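Local coordinates for protein glutathione transferase lambda1 (Populus trichocarpa, PDB 4PQH) that binds glutathione, covalently at a cysteine, and probably acts as a thiol transferase, a monomeric enzyme of the plant Lambda class, at residues K49-Q52 with D53-L57; P199-A202 with A203-E207; S81-N85 with N86-G90; E207-V211 with E212-Q216. All blocks are in the same frame, centred on the assembly; numbering follows the deposited sequence.

Interaction 1. Residues K49-Q52 with D53-L57; sequences KGLQ and DKIKL
Leu51 and Ile55 meet through their methyl ends: CD1 of Leu51 lies 3.9 Å from CD1 of Ile55, and the same Ile55 methyl stands 4.0 Å from Leu51 CB. The two side chains run at a slant to each other and meet at these methyls. Ile55 reaches the contact because CG1 sits beside its own backbone N, anti to the carbonyl carbon (chi1 -60°), which sends CD1 back toward Leu51, whereas CG2 takes the branch anti to N. In the backbone, one oxygen is gripped twice. Ile55 N donates to Leu51 O at 2.9 Å, nearly in line with the carbonyl bond (169°), while Lys54 N reaches Leu51 O at 3.0 Å from above the carbonyl plane. Lys54 also passes this oxygen with its CB, 3.6 Å from Leu51 O. A water bridges the bend, donating to Gly50 O at 3.1 Å and accepting a weak bond from Asp53 N. Outside the turn, Leu51 leans on Ile99 and Phe103, and Ile55 on Thr28 and Leu30. Gly50, with positive phi (70°), closes helix 37-48 in a Schellman motif. Strand 55-59 then runs parallel to strand 28-32, so the turn belongs to the beta-alpha-beta crossover of the thioredoxin-like N-terminal domain.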
loop_
_atom_site.group_PDB
_atom_site.type_symbol
_atom_site.label_atom_id
_atom_site.label_comp_id
_atom_site.label_asym_id
_atom_site.label_seq_id
_atom_site.Cartn_x
_atom_site.Cartn_y
_atom_site.Cartn_z
ATOM N N LYS A 49 4.424 -1.865 -11.828
ATOM C CA LYS A 49 5.673 -2.079 -12.537
ATOM C C LYS A 49 5.594 -3.236 -13.532
ATOM O O LYS A 49 6.583 -3.558 -14.186
ATOM C CB LYS A 49 6.817 -2.277 -11.540
ATOM C CG LYS A 49 7.126 -1.026 -10.744
ATOM C CD LYS A 49 8.287 -1.228 -9.777
ATOM C CE LYS A 49 9.619 -1.167 -10.506
ATOM N NZ LYS A 49 9.958 0.231 -10.915
ATOM N N GLY A 50 4.418 -3.839 -13.674
ATOM C CA GLY A 50 4.235 -4.946 -14.606
ATOM C C GLY A 50 4.937 -6.232 -14.186
ATOM O O GLY A 50 5.373 -7.024 -15.018
ATOM N N LEU A 51 5.019 -6.461 -12.880
ATOM C CA LEU A 51 5.820 -7.562 -12.353
ATOM C C LEU A 51 5.001 -8.784 -11.953
ATOM O O LEU A 51 5.458 -9.601 -11.151
ATOM C CB LEU A 51 6.639 -7.074 -11.159
ATOM C CG LEU A 51 7.642 -5.957 -11.471
ATOM C CD1 LEU A 51 8.211 -5.368 -10.193
ATOM C CD2 LEU A 51 8.761 -6.469 -12.370
ATOM N N GLN A 52 3.801 -8.912 -12.511
ATOM C CA GLN A 52 2.913 -10.012 -12.140
ATOM C C GLN A 52 3.528 -11.385 -12.429
ATOM O O GLN A 52 3.311 -12.335 -11.680
ATOM C CB GLN A 52 1.545 -9.872 -12.825
ATOM C CG GLN A 52 0.759 -8.613 -12.441
ATOM C CD GLN A 52 1.002 -7.437 -13.374
ATOM O OE1 GLN A 52 2.063 -7.315 -13.991
ATOM N NE2 GLN A 52 0.012 -6.556 -13.476
ATOM N N ASP A 53 4.312 -11.482 -13.496
ATOM C CA ASP A 53 4.950 -12.751 -13.849
ATOM C C ASP A 53 6.286 -12.966 -13.149
ATOM O O ASP A 53 6.867 -14.049 -13.233
ATOM C CB ASP A 53 5.161 -12.846 -15.362
ATOM C CG ASP A 53 3.868 -13.057 -16.116
ATOM O OD1 ASP A 53 2.908 -13.579 -15.507
ATOM O OD2 ASP A 53 3.814 -12.709 -17.315
ATOM N N LYS A 54 6.766 -11.934 -12.460
ATOM C CA LYS A 54 8.060 -11.984 -11.790
ATOM C C LYS A 54 7.903 -12.217 -10.290
ATOM O O LYS A 54 8.746 -12.851 -9.658
ATOM C CB LYS A 54 8.819 -10.677 -12.031
ATOM C CG LYS A 54 10.188 -10.607 -11.375
ATOM C CD LYS A 54 11.157 -11.598 -12.000
ATOM C CE LYS A 54 12.552 -11.431 -11.422
ATOM N NZ LYS A 54 13.053 -10.039 -11.581
ATOM N N ILE A 55 6.817 -11.698 -9.728
ATOM C CA ILE A 55 6.583 -11.779 -8.292
ATOM C C ILE A 55 5.322 -12.579 -8.016
ATOM O O ILE A 55 4.219 -12.165 -8.368
ATOM C CB ILE A 55 6.470 -10.370 -7.675
ATOM C CG1 ILE A 55 7.774 -9.588 -7.916
ATOM C CG2 ILE A 55 6.108 -10.461 -6.197
ATOM C CD1 ILE A 55 7.714 -8.137 -7.504
ATOM N N LYS A 56 5.495 -13.740 -7.393
ATOM C CA LYS A 56 4.367 -14.609 -7.099
ATOM C C LYS A 56 3.677 -14.182 -5.808
ATOM O O LYS A 56 4.337 -13.955 -4.791
ATOM C CB LYS A 56 4.830 -16.059 -6.987
ATOM C CG LYS A 56 3.711 -17.044 -6.683
ATOM C CD LYS A 56 4.260 -18.447 -6.494
ATOM C CE LYS A 56 3.545 -19.447 -7.388
ATOM N NZ LYS A 56 4.170 -20.800 -7.324
ATOM N N LEU A 57 2.354 -14.056 -5.860
ATOM C CA LEU A 57 1.571 -13.762 -4.665
ATOM C C LEU A 57 1.403 -15.013 -3.812
ATOM O O LEU A 57 1.048 -16.074 -4.321
ATOM C CB LEU A 57 0.192 -13.226 -5.041
ATOM C CG LEU A 57 0.136 -11.902 -5.801
ATOM C CD1 LEU A 57 -1.315 -11.509 -6.000
ATOM C CD2 LEU A 57 0.889 -10.814 -5.058
HETATM O O HOH W 1 6.376 -9.907 -14.986
#

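Interaction 2. Residues P199-A202 with A203-E207; sequences PKLA and AWIEE
Residues Pro199 to Glu206 form regular alpha-helix, in which the N-H groups of Ala203, Trp204, Ile205 and Glu206 each bond to the carbonyl four residues earlier; Ile205 N to Leu201 O measures 2.9 Å at 163°. One turn apart on the same helix side, Leu201 and Ile205 touch obliquely. The Ile205 methyl CD1 lies 4.1 Å from both CG and CD1 of Leu201, and CG1 of Ile205 stands 3.4 Å from Leu201 O. With its CG anti to the backbone N (chi1 172°), Leu201 also reaches Phe148 and Ile151 of helix 144-154. Trp204 keeps its CB 3.4 Å from Lys200 O, and its ring presents an edge, in plane, to CG1 of Ile205. The far end of that indole leaves the helix: NE1 is bonded to Asp172 on helix 170-190, and the ring meets Phe164. In the first turn, the N-H groups of Lys200 and Leu201, which precede the repeating bonds, are taken up by the two carboxylate oxygens of Glu152. Placed at the amino end of the helix, that negative charge is likely to be stabilised by the helix dipole, so apolar contacts and the carboxylate of Glu152 together join helix 199-208 to its neighbours.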
loop_
_atom_site.group_PDB
_atom_site.type_symbol
_atom_site.label_atom_id
_atom_site.label_comp_id
_atom_site.label_asym_id
_atom_site.label_seq_id
_atom_site.Cartn_x
_atom_site.Cartn_y
_atom_site.Cartn_z
ATOM N N PRO A 199 -10.972 19.699 -3.057
ATOM C CA PRO A 199 -11.004 19.381 -4.485
ATOM C C PRO A 199 -9.760 18.646 -5.003
ATOM O O PRO A 199 -9.888 17.817 -5.899
ATOM C CB PRO A 199 -11.149 20.756 -5.139
ATOM C CG PRO A 199 -10.618 21.727 -4.134
ATOM C CD PRO A 199 -10.977 21.153 -2.807
ATOM N N LYS A 200 -8.585 18.936 -4.457
ATOM C CA LYS A 200 -7.373 18.251 -4.897
ATOM C C LYS A 200 -7.431 16.778 -4.490
ATOM O O LYS A 200 -7.017 15.890 -5.240
ATOM C CB LYS A 200 -6.127 18.919 -4.310
ATOM C CG LYS A 200 -5.870 20.341 -4.793
ATOM C CD LYS A 200 -5.166 20.357 -6.125
ATOM C CE LYS A 200 -4.831 21.776 -6.555
ATOM N NZ LYS A 200 -4.348 21.792 -7.958
ATOM N N LEU A 201 -7.928 16.527 -3.282
ATOM C CA LEU A 201 -8.123 15.172 -2.806
ATOM C C LEU A 201 -9.166 14.435 -3.635
ATOM O O LEU A 201 -8.970 13.277 -4.001
ATOM C CB LEU A 201 -8.557 15.205 -1.343
ATOM C CG LEU A 201 -8.992 13.859 -0.771
ATOM C CD1 LEU A 201 -7.832 12.880 -0.746
ATOM C CD2 LEU A 201 -9.547 14.066 0.609
ATOM N N ALA A 202 -10.282 15.101 -3.923
ATOM C CA ALA A 202 -11.313 14.487 -4.754
ATOM C C ALA A 202 -10.728 14.089 -6.115
ATOM O O ALA A 202 -10.976 12.985 -6.615
ATOM C CB ALA A 202 -12.505 15.429 -4.922
ATOM N N ALA A 203 -9.921 14.978 -6.698
ATOM C CA ALA A 203 -9.272 14.696 -7.974
ATOM C C ALA A 203 -8.270 13.537 -7.865
ATOM O O ALA A 203 -8.188 12.687 -8.752
ATOM C CB ALA A 203 -8.578 15.951 -8.505
ATOM N N TRP A 204 -7.515 13.507 -6.768
ATOM C CA TRP A 204 -6.545 12.443 -6.524
ATOM C C TRP A 204 -7.250 11.088 -6.488
ATOM O O TRP A 204 -6.793 10.120 -7.091
ATOM C CB TRP A 204 -5.809 12.701 -5.207
ATOM C CG TRP A 204 -4.739 11.697 -4.891
ATOM C CD1 TRP A 204 -3.415 11.784 -5.204
ATOM C CD2 TRP A 204 -4.901 10.466 -4.173
ATOM N NE1 TRP A 204 -2.742 10.678 -4.745
ATOM C CE2 TRP A 204 -3.629 9.858 -4.097
ATOM C CE3 TRP A 204 -5.999 9.819 -3.590
ATOM C CZ2 TRP A 204 -3.429 8.627 -3.470
ATOM C CZ3 TRP A 204 -5.793 8.603 -2.962
ATOM C CH2 TRP A 204 -4.521 8.022 -2.905
ATOM N N ILE A 205 -8.379 11.020 -5.787
ATOM C CA ILE A 205 -9.127 9.781 -5.709
ATOM C C ILE A 205 -9.613 9.362 -7.099
ATOM O O ILE A 205 -9.496 8.190 -7.484
ATOM C CB ILE A 205 -10.284 9.900 -4.697
ATOM C CG1 ILE A 205 -9.732 10.069 -3.275
ATOM C CG2 ILE A 205 -11.191 8.671 -4.775
ATOM C CD1 ILE A 205 -10.793 10.485 -2.289
ATOM N N GLU A 206 -10.130 10.325 -7.862
ATOM C CA GLU A 206 -10.578 10.023 -9.217
ATOM C C GLU A 206 -9.435 9.515 -10.099
ATOM O O GLU A 206 -9.616 8.566 -10.867
ATOM C CB GLU A 206 -11.266 11.225 -9.873
ATOM C CG GLU A 206 -11.775 10.923 -11.273
ATOM C CD GLU A 206 -12.630 12.029 -11.848
ATOM O OE1 GLU A 206 -12.470 13.193 -11.426
ATOM O OE2 GLU A 206 -13.465 11.728 -12.726
ATOM N N GLU A 207 -8.262 10.126 -9.974
ATOM C CA GLU A 207 -7.131 9.721 -10.791
ATOM C C GLU A 207 -6.564 8.362 -10.375
ATOM O O GLU A 207 -6.175 7.559 -11.226
ATOM C CB GLU A 207 -6.071 10.814 -10.778
ATOM C CG GLU A 207 -6.546 12.108 -11.475
ATOM C CD GLU A 207 -7.056 11.867 -12.894
ATOM O OE1 GLU A 207 -6.337 11.212 -13.688
ATOM O OE2 GLU A 207 -8.184 12.316 -13.207
#

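Interaction 3. Residues S81-N85 with N86-G90; sequences SLEHN and NEVKG
Leu82 and Lys89 form a regular hydrogen-bonded pair of an antiparallel beta hairpin, the last two strands of the thioredoxin-like sheet. Strands 81-84 and 87-90 run at 158° to one another. Leu82 N bonds to Lys89 O at 2.8 Å in the carbonyl plane, and Lys89 N returns to Leu82 O at 2.9 Å, tilted from the plane of the Leu82 carbonyl. The tight part lies on the face bearing Ser81, Glu83 and Val88. There the two methyls of Val88 are split between two partners: CG1, anti to the backbone N (chi1 179°), is 3.8 Å from Ser81 CB, and CG2 is 4.1 Å from Glu83 CB. Replacing Val88 by an alanine would probably leave Ser81 CB and Glu83 CB without these methyl contacts and open a gap between them. Beyond its CB, Glu83 turns to Arg29, Tyr31 and the backbone N of Phe24, while Ser81 OG bonds to Tyr69. On the other face Leu82 is buried against Leu95, Tyr98 and Ile99 of helix 92-102, and Lys89 makes a cation-pi contact with Tyr98. The hairpin is bracketed in sequence by the glutathione-binding residues Val79 and Ser92. Toward the solvent it loosens. Asn85 and Asn86 both have positive phi and are exposed, and although His84 N still bonds straight to Glu87 O (3.0 Å), the return bond from Glu87 N to His84 O stretches to 3.2 Å and bends to 139°. At this end CG of Asn85 lies 3.6 Å above the plane of the His84 ring, displaced toward its rim.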
loop_
_atom_site.group_PDB
_atom_site.type_symbol
_atom_site.label_atom_id
_atom_site.label_comp_id
_atom_site.label_asym_id
_atom_site.label_seq_id
_atom_site.Cartn_x
_atom_site.Cartn_y
_atom_site.Cartn_z
ATOM N N SER A 81 5.730 -9.517 3.501
ATOM C CA SER A 81 7.158 -9.765 3.431
ATOM C C SER A 81 7.489 -10.189 2.002
ATOM O O SER A 81 6.632 -10.720 1.285
ATOM C CB SER A 81 7.603 -10.812 4.455
ATOM O OG SER A 81 7.107 -12.101 4.146
ATOM N N LEU A 82 8.728 -9.936 1.598
ATOM C CA LEU A 82 9.171 -10.219 0.243
ATOM C C LEU A 82 10.372 -11.139 0.299
ATOM O O LEU A 82 11.381 -10.815 0.931
ATOM C CB LEU A 82 9.551 -8.926 -0.479
ATOM C CG LEU A 82 10.029 -9.095 -1.924
ATOM C CD1 LEU A 82 8.878 -9.529 -2.825
ATOM C CD2 LEU A 82 10.672 -7.814 -2.428
ATOM N N GLU A 83 10.239 -12.291 -0.355
ATOM C CA GLU A 83 11.314 -13.254 -0.513
ATOM C C GLU A 83 11.939 -13.009 -1.875
ATOM O O GLU A 83 11.286 -13.177 -2.910
ATOM C CB GLU A 83 10.738 -14.665 -0.446
ATOM C CG GLU A 83 11.722 -15.779 -0.705
ATOM C CD GLU A 83 11.027 -17.116 -0.886
ATOM O OE1 GLU A 83 9.839 -17.216 -0.516
ATOM O OE2 GLU A 83 11.659 -18.060 -1.404
ATOM N N HIS A 84 13.203 -12.597 -1.874
ATOM C CA HIS A 84 13.891 -12.249 -3.108
ATOM C C HIS A 84 15.388 -12.385 -2.880
ATOM O O HIS A 84 15.913 -11.882 -1.888
ATOM C CB HIS A 84 13.543 -10.813 -3.521
ATOM C CG HIS A 84 14.184 -10.377 -4.802
ATOM N ND1 HIS A 84 13.944 -11.006 -6.006
ATOM C CD2 HIS A 84 15.054 -9.376 -5.068
ATOM C CE1 HIS A 84 14.641 -10.413 -6.957
ATOM N NE2 HIS A 84 15.326 -9.421 -6.417
ATOM N N ASN A 85 16.065 -13.078 -3.792
ATOM C CA ASN A 85 17.516 -13.249 -3.725
ATOM C C ASN A 85 18.030 -13.703 -2.361
ATOM O O ASN A 85 18.937 -13.086 -1.798
ATOM C CB ASN A 85 18.236 -11.962 -4.141
ATOM C CG ASN A 85 18.074 -11.650 -5.614
ATOM O OD1 ASN A 85 17.755 -12.526 -6.417
ATOM N ND2 ASN A 85 18.302 -10.395 -5.977
ATOM N N ASN A 86 17.431 -14.767 -1.832
ATOM C CA ASN A 86 17.877 -15.382 -0.582
ATOM C C ASN A 86 17.796 -14.467 0.639
ATOM O O ASN A 86 18.593 -14.575 1.570
ATOM C CB ASN A 86 19.295 -15.942 -0.733
ATOM C CG ASN A 86 19.421 -16.886 -1.910
ATOM O OD1 ASN A 86 18.589 -17.773 -2.102
ATOM N ND2 ASN A 86 20.460 -16.689 -2.717
ATOM N N GLU A 87 16.828 -13.561 0.625
ATOM C CA GLU A 87 16.557 -12.733 1.785
ATOM C C GLU A 87 15.056 -12.533 1.850
ATOM O O GLU A 87 14.409 -12.361 0.821
ATOM C CB GLU A 87 17.279 -11.383 1.675
ATOM C CG GLU A 87 17.120 -10.480 2.901
ATOM C CD GLU A 87 17.829 -9.139 2.751
ATOM O OE1 GLU A 87 18.696 -9.014 1.859
ATOM O OE2 GLU A 87 17.517 -8.209 3.527
ATOM N N VAL A 88 14.497 -12.598 3.054
ATOM C CA VAL A 88 13.117 -12.202 3.258
ATOM C C VAL A 88 13.137 -10.879 4.002
ATOM O O VAL A 88 13.786 -10.747 5.042
ATOM C CB VAL A 88 12.304 -13.241 4.042
ATOM C CG1 VAL A 88 10.881 -12.741 4.241
ATOM C CG2 VAL A 88 12.292 -14.575 3.312
ATOM N N LYS A 89 12.439 -9.895 3.449
ATOM C CA LYS A 89 12.440 -8.552 3.997
ATOM C C LYS A 89 11.012 -8.136 4.288
ATOM O O LYS A 89 10.094 -8.504 3.557
ATOM C CB LYS A 89 13.039 -7.580 2.985
ATOM C CG LYS A 89 14.294 -8.090 2.303
ATOM C CD LYS A 89 14.343 -7.622 0.866
ATOM C CE LYS A 89 14.086 -6.131 0.778
ATOM N NZ LYS A 89 15.075 -5.359 1.581
ATOM N N GLY A 90 10.828 -7.351 5.342
ATOM C CA GLY A 90 9.513 -6.834 5.671
ATOM C C GLY A 90 9.457 -5.321 5.614
ATOM O O GLY A 90 10.377 -4.681 5.100
#

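Interaction 4. Residues E207-V211 with E212-Q216; sequences EMNKV and EAYNQ. Unlike the reference sequence in segment 207-211: Val211 (reference Ile).
Tyr214 packs back onto Met208, Asn209 and Val211 along its whole length. CB lies 3.4 Å from Val211 O and also touches the Val211 methyl CG1. CG, anti to the backbone N (chi1 157°), places the ring against the Met208 methyl: in the conformer described here, one of two, CE stands 4.3 Å from the ring centroid, 24° off the normal, a CH-pi contact displaced toward the rim. CD2 comes 3.4 Å from Met208 O, which lies off the ring plane. At the edge, CE2 is 3.7 Å from Asn209 OD1, whose amide lies alongside the ring and nearly coplanar with it. At the tip, OH is bonded to Glu180, and a water donates to Tyr214 OH at 3.2 Å. The same water makes a weak bond to Asn209 OD1. The backbone here joins two helices through a type I turn from Met208 to Val211, the N-cap of helix 212-215. Val211 O accepts a straight bond from Asn215 N at 3.0 Å (169°) and a weak one from Tyr214 N. Asn215 ties the joint from its side chain as well, ND2 donating to Asn209 O at 2.8 Å, with that oxygen in its amide plane. Were Asn215 an alanine, Asn209 O would probably lose this donor and the turn would be freer to shift against the helix. Within 207-211, Lys210 NZ forms a salt bridge with Glu207 OE2, 2.8 Å long.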
loop_
_atom_site.group_PDB
_atom_site.type_symbol
_atom_site.label_atom_id
_atom_site.label_comp_id
_atom_site.label_asym_id
_atom_site.label_seq_id
_atom_site.Cartn_x
_atom_site.Cartn_y
_atom_site.Cartn_z
ATOM N N GLU A 207 -8.262 10.126 -9.974
ATOM C CA GLU A 207 -7.131 9.721 -10.791
ATOM C C GLU A 207 -6.564 8.362 -10.375
ATOM O O GLU A 207 -6.175 7.559 -11.226
ATOM C CB GLU A 207 -6.071 10.814 -10.778
ATOM C CG GLU A 207 -6.546 12.108 -11.475
ATOM C CD GLU A 207 -7.056 11.867 -12.894
ATOM O OE1 GLU A 207 -6.337 11.212 -13.688
ATOM O OE2 GLU A 207 -8.184 12.316 -13.207
ATOM N N MET A 208 -6.523 8.102 -9.073
ATOM C CA MET A 208 -6.093 6.793 -8.592
ATOM C C MET A 208 -7.005 5.706 -9.119
ATOM O O MET A 208 -6.549 4.636 -9.528
ATOM C CB MET A 208 -6.098 6.750 -7.069
ATOM C CG MET A 208 -4.910 7.435 -6.451
ATOM S SD MET A 208 -3.329 6.762 -7.017
ATOM C CE MET A 208 -3.525 5.009 -6.682
ATOM N N ASN A 209 -8.301 5.986 -9.119
ATOM C CA ASN A 209 -9.272 4.995 -9.569
ATOM C C ASN A 209 -9.200 4.678 -11.056
ATOM O O ASN A 209 -9.832 3.736 -11.518
ATOM C CB ASN A 209 -10.690 5.401 -9.187
ATOM C CG ASN A 209 -10.963 5.237 -7.705
ATOM O OD1 ASN A 209 -10.250 4.521 -7.003
ATOM N ND2 ASN A 209 -12.008 5.888 -7.230
ATOM N N LYS A 210 -8.435 5.470 -11.807
ATOM C CA LYS A 210 -8.230 5.192 -13.223
ATOM C C LYS A 210 -7.028 4.284 -13.436
ATOM O O LYS A 210 -6.764 3.843 -14.554
ATOM C CB LYS A 210 -8.011 6.490 -13.993
ATOM C CG LYS A 210 -9.223 7.379 -14.042
ATOM C CD LYS A 210 -8.888 8.738 -14.626
ATOM C CE LYS A 210 -10.100 9.631 -14.579
ATOM N NZ LYS A 210 -9.793 10.995 -15.113
ATOM N N VAL A 211 -6.277 4.034 -12.371
ATOM C CA VAL A 211 -5.069 3.230 -12.477
ATOM C C VAL A 211 -5.428 1.761 -12.304
ATOM O O VAL A 211 -5.697 1.299 -11.190
ATOM C CB VAL A 211 -4.019 3.641 -11.421
ATOM C CG1 VAL A 211 -2.789 2.748 -11.509
ATOM C CG2 VAL A 211 -3.639 5.113 -11.579
ATOM N N GLU A 212 -5.442 1.034 -13.410
ATOM C CA GLU A 212 -5.904 -0.346 -13.421
ATOM C C GLU A 212 -5.059 -1.254 -12.524
ATOM O O GLU A 212 -5.585 -2.159 -11.863
ATOM C CB GLU A 212 -5.942 -0.871 -14.861
ATOM C CG GLU A 212 -6.667 -2.188 -15.012
ATOM C CD GLU A 212 -8.090 -2.139 -14.475
ATOM O OE1 GLU A 212 -8.700 -1.045 -14.458
ATOM O OE2 GLU A 212 -8.601 -3.203 -14.070
ATOM N N ALA A 213 -3.754 -1.000 -12.482
ATOM C CA ALA A 213 -2.850 -1.785 -11.645
ATOM C C ALA A 213 -3.244 -1.693 -10.177
ATOM O O ALA A 213 -3.084 -2.659 -9.420
ATOM C CB ALA A 213 -1.425 -1.321 -11.819
ATOM N N TYR A 214 -3.751 -0.526 -9.779
ATOM C CA TYR A 214 -4.238 -0.330 -8.420
ATOM C C TYR A 214 -5.607 -0.980 -8.240
ATOM O O TYR A 214 -5.835 -1.700 -7.265
ATOM C CB TYR A 214 -4.302 1.160 -8.073
ATOM C CG TYR A 214 -5.269 1.455 -6.950
ATOM C CD1 TYR A 214 -5.035 0.986 -5.661
ATOM C CD2 TYR A 214 -6.424 2.186 -7.177
ATOM C CE1 TYR A 214 -5.922 1.249 -4.637
ATOM C CE2 TYR A 214 -7.315 2.455 -6.155
ATOM C CZ TYR A 214 -7.056 1.980 -4.892
ATOM O OH TYR A 214 -7.947 2.230 -3.870
ATOM N N ASN A 215 -6.517 -0.735 -9.177
ATOM C CA ASN A 215 -7.851 -1.333 -9.109
ATOM C C ASN A 215 -7.826 -2.848 -8.962
ATOM O O ASN A 215 -8.671 -3.435 -8.275
ATOM C CB ASN A 215 -8.671 -0.971 -10.344
ATOM C CG ASN A 215 -8.966 0.508 -10.433
ATOM O OD1 ASN A 215 -9.072 1.194 -9.414
ATOM N ND2 ASN A 215 -9.098 1.010 -11.656
ATOM N N GLN A 216 -6.853 -3.483 -9.605
ATOM C CA GLN A 216 -6.740 -4.933 -9.552
ATOM C C GLN A 216 -6.377 -5.464 -8.174
ATOM O O GLN A 216 -6.557 -6.647 -7.908
ATOM C CB GLN A 216 -5.734 -5.424 -10.585
ATOM C CG GLN A 216 -6.261 -5.376 -11.999
ATOM C CD GLN A 216 -5.146 -5.367 -13.004
ATOM O OE1 GLN A 216 -3.972 -5.397 -12.637
ATOM N NE2 GLN A 216 -5.498 -5.315 -14.284
HETATM O O HOH W 2 -9.237 5.150 -3.747
#

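Overall arrangement
Interactions 1 and 3 serve the same sheet of the N-terminal domain, from strand 55-59 at one edge and strand 87-90 at the other; interactions 2 and 4 follow each other along helix 199-208 and share Glu207. Each has a buried side, with Leu51 and Ile55 in 1, Leu201 and Trp204 in 2, Ser81, Leu82 and Glu83 in 3, Met208 and Tyr214 in 4, against exposed Asp53, Pro199, the Asn85-Asn86 turn and Lys210. Interaction 1 is held by a doubly accepting carbonyl, 2 by helical bonds, 3 by paired strands, and 4 adds a side-chain amide bonded across its segments. Gly90 of interaction 3 lies about 6 Å from the bound glutathione. Interactions 1 and 4 touch where Gln52 packs on Gln216.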